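StiE protein (Stigmatella aurantiaca, PDB 6ECX) carries an S-adenosylmethionine-binding O-methyltransferase domain of a polyketide synthase, which probably methylates an oxygen of the growing polyketide chain. Local coordinates at residues N236-Y247 and F268-R279. Residues are numbered along the deposited sequence; the frame is centred on the assembly and turned at random.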
loop_
_atom_site.group_PDB
_atom_site.type_symbol
_atom_site.label_atom_id
_atom_site.label_comp_id
_atom_site.label_asym_id
_atom_site.label_seq_id
_atom_site.Cartn_x
_atom_site.Cartn_y
_atom_site.Cartn_z
ATOM N N ASN A 236 4.524 -8.140 11.886
ATOM C CA ASN A 236 5.755 -8.674 12.466
ATOM C C ASN A 236 6.910 -8.601 11.474
ATOM O O ASN A 236 8.057 -8.335 11.861
ATOM C CB ASN A 236 5.537 -10.118 12.919
ATOM C CG ASN A 236 6.839 -10.812 13.300
ATOM O OD1 ASN A 236 7.366 -10.597 14.383
ATOM N ND2 ASN A 236 7.361 -11.643 12.400
ATOM N N GLU A 237 6.618 -8.826 10.191
ATOM C CA GLU A 237 7.662 -8.885 9.181
ATOM C C GLU A 237 8.050 -7.502 8.689
ATOM O O GLU A 237 9.204 -7.284 8.299
ATOM C CB GLU A 237 7.202 -9.751 8.006
ATOM C CG GLU A 237 7.068 -11.236 8.374
ATOM C CD GLU A 237 5.869 -11.529 9.265
ATOM O OE1 GLU A 237 4.857 -10.802 9.162
ATOM O OE2 GLU A 237 5.939 -12.487 10.069
ATOM N N VAL A 238 7.095 -6.575 8.664
ATOM C CA VAL A 238 7.425 -5.184 8.386
ATOM C C VAL A 238 8.291 -4.621 9.508
ATOM O O VAL A 238 9.306 -3.952 9.262
ATOM C CB VAL A 238 6.123 -4.386 8.181
ATOM C CG1 VAL A 238 6.352 -2.913 8.404
ATOM C CG2 VAL A 238 5.594 -4.629 6.773
ATOM N N ALA A 239 7.933 -4.930 10.756
ATOM C CA ALA A 239 8.749 -4.497 11.893
ATOM C C ALA A 239 10.133 -5.141 11.850
ATOM O O ALA A 239 11.129 -4.517 12.232
ATOM C CB ALA A 239 8.038 -4.824 13.209
ATOM N N ASN A 240 10.216 -6.395 11.387
ATOM C CA ASN A 240 11.525 -7.019 11.190
ATOM C C ASN A 240 12.367 -6.233 10.193
ATOM O O ASN A 240 13.598 -6.185 10.311
ATOM C CB ASN A 240 11.372 -8.457 10.695
ATOM C CG ASN A 240 10.913 -9.412 11.773
ATOM O OD1 ASN A 240 10.958 -9.109 12.971
ATOM N ND2 ASN A 240 10.479 -10.594 11.347
ATOM N N CYS A 241 11.727 -5.638 9.180
ATOM C CA CYS A 241 12.479 -4.865 8.197
ATOM C C CYS A 241 13.077 -3.613 8.830
ATOM O O CYS A 241 14.210 -3.228 8.514
ATOM C CB CYS A 241 11.577 -4.502 7.010
ATOM S SG CYS A 241 12.397 -3.527 5.719
ATOM N N LEU A 242 12.337 -2.980 9.742
ATOM C CA LEU A 242 12.763 -1.746 10.390
ATOM C C LEU A 242 13.646 -1.987 11.605
ATOM O O LEU A 242 14.151 -1.018 12.180
ATOM C CB LEU A 242 11.537 -0.927 10.805
ATOM C CG LEU A 242 10.603 -0.585 9.647
ATOM C CD1 LEU A 242 9.402 0.204 10.133
ATOM C CD2 LEU A 242 11.381 0.197 8.604
ATOM N N HIS A 243 13.852 -3.244 11.994
ATOM C CA HIS A 243 14.637 -3.554 13.185
ATOM C C HIS A 243 16.074 -3.054 13.044
ATOM O O HIS A 243 16.765 -3.369 12.072
ATOM C CB HIS A 243 14.617 -5.064 13.432
ATOM C CG HIS A 243 15.172 -5.464 14.759
ATOM N ND1 HIS A 243 14.472 -5.306 15.936
ATOM C CD2 HIS A 243 16.365 -6.007 15.100
ATOM C CE1 HIS A 243 15.211 -5.733 16.945
ATOM N NE2 HIS A 243 16.363 -6.165 16.464
ATOM N N ASN A 244 16.522 -2.277 14.036
ATOM C CA ASN A 244 17.835 -1.633 14.005
ATOM C C ASN A 244 18.244 -1.371 15.448
ATOM O O ASN A 244 17.841 -0.357 16.041
ATOM C CB ASN A 244 17.810 -0.336 13.197
ATOM C CG ASN A 244 19.210 0.204 12.879
ATOM O OD1 ASN A 244 20.128 0.150 13.705
ATOM N ND2 ASN A 244 19.367 0.733 11.671
ATOM N N PRO A 245 19.029 -2.267 16.060
ATOM C CA PRO A 245 19.451 -2.050 17.455
ATOM C C PRO A 245 20.371 -0.851 17.646
ATOM O O PRO A 245 20.553 -0.423 18.792
ATOM C CB PRO A 245 20.178 -3.354 17.819
ATOM C CG PRO A 245 19.807 -4.334 16.772
ATOM C CD PRO A 245 19.513 -3.552 15.531
ATOM N N ASP A 246 20.956 -0.303 16.578
ATOM C CA ASP A 246 21.842 0.855 16.659
ATOM C C ASP A 246 21.262 2.045 15.902
ATOM O O ASP A 246 22.005 2.912 15.431
ATOM C CB ASP A 246 23.236 0.509 16.132
ATOM C CG ASP A 246 24.326 1.390 16.726
ATOM O OD1 ASP A 246 24.547 1.321 17.955
ATOM O OD2 ASP A 246 24.970 2.139 15.963
ATOM N N TYR A 247 19.926 2.097 15.797
ATOM C CA TYR A 247 19.260 3.106 14.976
ATOM C C TYR A 247 19.617 4.522 15.402
ATOM O O TYR A 247 19.677 5.421 14.559
ATOM C CB TYR A 247 17.740 2.923 15.033
ATOM C CG TYR A 247 16.966 4.010 14.309
ATOM C CD1 TYR A 247 16.643 3.878 12.960
ATOM C CD2 TYR A 247 16.565 5.170 14.971
ATOM C CE1 TYR A 247 15.942 4.874 12.292
ATOM C CE2 TYR A 247 15.868 6.168 14.314
ATOM C CZ TYR A 247 15.556 6.015 12.977
ATOM O OH TYR A 247 14.859 7.006 12.321
ATOM N N PHE A 268 11.369 10.441 9.745
ATOM C CA PHE A 268 11.915 9.145 10.120
ATOM C C PHE A 268 11.851 8.885 11.618
ATOM O O PHE A 268 12.088 7.750 12.044
ATOM C CB PHE A 268 13.352 9.010 9.600
ATOM C CG PHE A 268 13.416 8.750 8.123
ATOM C CD1 PHE A 268 13.457 7.456 7.636
ATOM C CD2 PHE A 268 13.382 9.798 7.220
ATOM C CE1 PHE A 268 13.490 7.209 6.276
ATOM C CE2 PHE A 268 13.413 9.559 5.859
ATOM C CZ PHE A 268 13.464 8.260 5.386
ATOM N N GLY A 269 11.532 9.902 12.423
ATOM C CA GLY A 269 11.033 9.642 13.760
ATOM C C GLY A 269 9.640 9.036 13.745
ATOM O O GLY A 269 9.324 8.172 14.569
ATOM N N SER A 270 8.791 9.468 12.805
ATOM C CA SER A 270 7.468 8.867 12.678
ATOM C C SER A 270 7.562 7.385 12.354
ATOM O O SER A 270 6.645 6.618 12.673
ATOM C CB SER A 270 6.651 9.583 11.599
ATOM O OG SER A 270 6.260 10.878 12.016
ATOM N N TYR A 271 8.661 6.965 11.725
ATOM C CA TYR A 271 8.828 5.564 11.366
ATOM C C TYR A 271 9.220 4.707 12.566
ATOM O O TYR A 271 8.789 3.551 12.658
ATOM C CB TYR A 271 9.864 5.433 10.245
ATOM C CG TYR A 271 9.448 6.086 8.938
ATOM C CD1 TYR A 271 8.130 6.471 8.713
ATOM C CD2 TYR A 271 10.374 6.311 7.926
ATOM C CE1 TYR A 271 7.749 7.066 7.519
ATOM C CE2 TYR A 271 10.001 6.905 6.729
ATOM C CZ TYR A 271 8.686 7.278 6.531
ATOM O OH TYR A 271 8.305 7.870 5.347
ATOM N N GLU A 272 10.015 5.246 13.498
ATOM C CA GLU A 272 10.351 4.476 14.693
ATOM C C GLU A 272 9.142 4.316 15.614
ATOM O O GLU A 272 9.011 3.285 16.284
ATOM C CB GLU A 272 11.527 5.121 15.440
ATOM C CG GLU A 272 11.176 6.364 16.247
ATOM C CD GLU A 272 12.390 7.059 16.842
ATOM O OE1 GLU A 272 13.444 6.406 17.006
ATOM O OE2 GLU A 272 12.290 8.267 17.147
ATOM N N ASN A 273 8.247 5.310 15.659
ATOM C CA ASN A 273 7.019 5.154 16.433
ATOM C C ASN A 273 6.114 4.094 15.821
ATOM O O ASN A 273 5.342 3.443 16.533
ATOM C CB ASN A 273 6.281 6.485 16.530
ATOM C CG ASN A 273 7.086 7.540 17.245
ATOM O OD1 ASN A 273 7.833 7.239 18.176
ATOM N ND2 ASN A 273 6.949 8.786 16.809
ATOM N N VAL A 274 6.194 3.909 14.505
ATOM C CA VAL A 274 5.460 2.822 13.876
ATOM C C VAL A 274 6.063 1.477 14.271
ATOM O O VAL A 274 5.339 0.491 14.458
ATOM C CB VAL A 274 5.419 3.037 12.351
ATOM C CG1 VAL A 274 4.950 1.784 11.625
ATOM C CG2 VAL A 274 4.490 4.201 12.013
ATOM N N TYR A 275 7.389 1.419 14.444
ATOM C CA TYR A 275 8.028 0.175 14.875
ATOM C C TYR A 275 7.486 -0.285 16.225
ATOM O O TYR A 275 7.063 -1.437 16.377
ATOM C CB TYR A 275 9.551 0.339 14.949
ATOM C CG TYR A 275 10.245 -0.911 15.458
ATOM C CD1 TYR A 275 10.581 -1.943 14.585
ATOM C CD2 TYR A 275 10.529 -1.077 16.811
ATOM C CE1 TYR A 275 11.193 -3.097 15.039
ATOM C CE2 TYR A 275 11.137 -2.231 17.279
ATOM C CZ TYR A 275 11.469 -3.233 16.386
ATOM O OH TYR A 275 12.076 -4.381 16.837
ATOM N N LYS A 276 7.517 0.602 17.224
ATOM C CA LYS A 276 6.965 0.276 18.537
ATOM C C LYS A 276 5.497 -0.122 18.436
ATOM O O LYS A 276 5.070 -1.140 18.997
ATOM C CB LYS A 276 7.131 1.472 19.475
ATOM C CG LYS A 276 6.977 1.128 20.942
ATOM C CD LYS A 276 7.540 2.236 21.821
ATOM C CE LYS A 276 8.059 1.683 23.137
ATOM N NZ LYS A 276 8.682 2.733 23.999
ATOM N N ALA A 277 4.709 0.673 17.715
ATOM C CA ALA A 277 3.284 0.394 17.609
ATOM C C ALA A 277 3.037 -0.972 16.980
ATOM O O ALA A 277 2.129 -1.700 17.395
ATOM C CB ALA A 277 2.603 1.504 16.809
ATOM N N LEU A 278 3.849 -1.344 15.989
ATOM C CA LEU A 278 3.700 -2.649 15.352
ATOM C C LEU A 278 4.109 -3.774 16.297
ATOM O O LEU A 278 3.385 -4.771 16.438
ATOM C CB LEU A 278 4.520 -2.691 14.063
ATOM C CG LEU A 278 3.974 -1.881 12.879
ATOM C CD1 LEU A 278 5.005 -1.810 11.767
ATOM C CD2 LEU A 278 2.671 -2.492 12.361
ATOM N N ARG A 279 5.271 -3.632 16.955
ATOM C CA ARG A 279 5.707 -4.630 17.930
ATOM C C ARG A 279 4.697 -4.771 19.059
ATOM O O ARG A 279 4.408 -5.886 19.511
ATOM C CB ARG A 279 7.078 -4.262 18.508
ATOM C CG ARG A 279 8.266 -4.460 17.582
ATOM C CD ARG A 279 8.473 -5.920 17.164
ATOM N NE ARG A 279 9.755 -6.075 16.483
ATOM C CZ ARG A 279 9.994 -6.898 15.464
ATOM N NH1 ARG A 279 9.025 -7.664 14.968
ATOM N NH2 ARG A 279 11.211 -6.933 14.926
#
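Tyr-275 and His-243 meet because each holds its CG anti to the backbone N, which sends the two rings out from their own segments until hydroxyl reaches imidazole. Tyr-275 OH lies in the plane of the His-243 ring at its edge, 2.7 Å from His-243 ND1, in a hydrogen bond whose donor could be either partner. The rings touch rim to rim, with planes 44° apart, so this is no stack.

Arg-279, one helical turn on, has its CG anti to the carbonyl carbon, which sets that carbon over one face of the Tyr-275 ring, offset toward the rim. The bend at chi2 (-62°) then turns the rest of the chain back, and Arg-279 NE donates to Tyr-275 OH at 2.9 Å, placing that hydroxyl between imidazole and guanidinium. The far end of the guanidinium grips a single oxygen, Asn-240 OD1, with Arg-279 NH2 at 2.9 Å in the carbonyl plane and Arg-279 NH1 at 3.1 Å from above it. Asparagine suits this place because its ND2 is held by Phe-43 O, which presents OD1 to the arginine. Arginine suits its own because its flat group serves both acceptors at its edge, with a weak third bond from NH1 to Asn-236 O, while the methyl of Ala-239 is small enough to lie against one face.

Beyond this polar cluster, Val-238 CG1 packs on Leu-278 CD1 (3.8 Å), branched aliphatics filling the buried side. At the other end, Tyr-247 extends its hydroxyl to Phe-268 O in a weak bond.

The two helical segments run roughly antiparallel at 141°, their axes 9.2 Å apart at closest approach. Helix 235-242 follows strand 226-233 and helix 263-280 leads into strand 283-292, antiparallel neighbours in the Rossmann-like sheet (order 3-2-1-4-5-7-6) of class I methyltransferases. Val-238 and Leu-278 both rest on strand 283-292, Leu-242 touches helix 52-57, and Tyr-271 reaches helix 11-19.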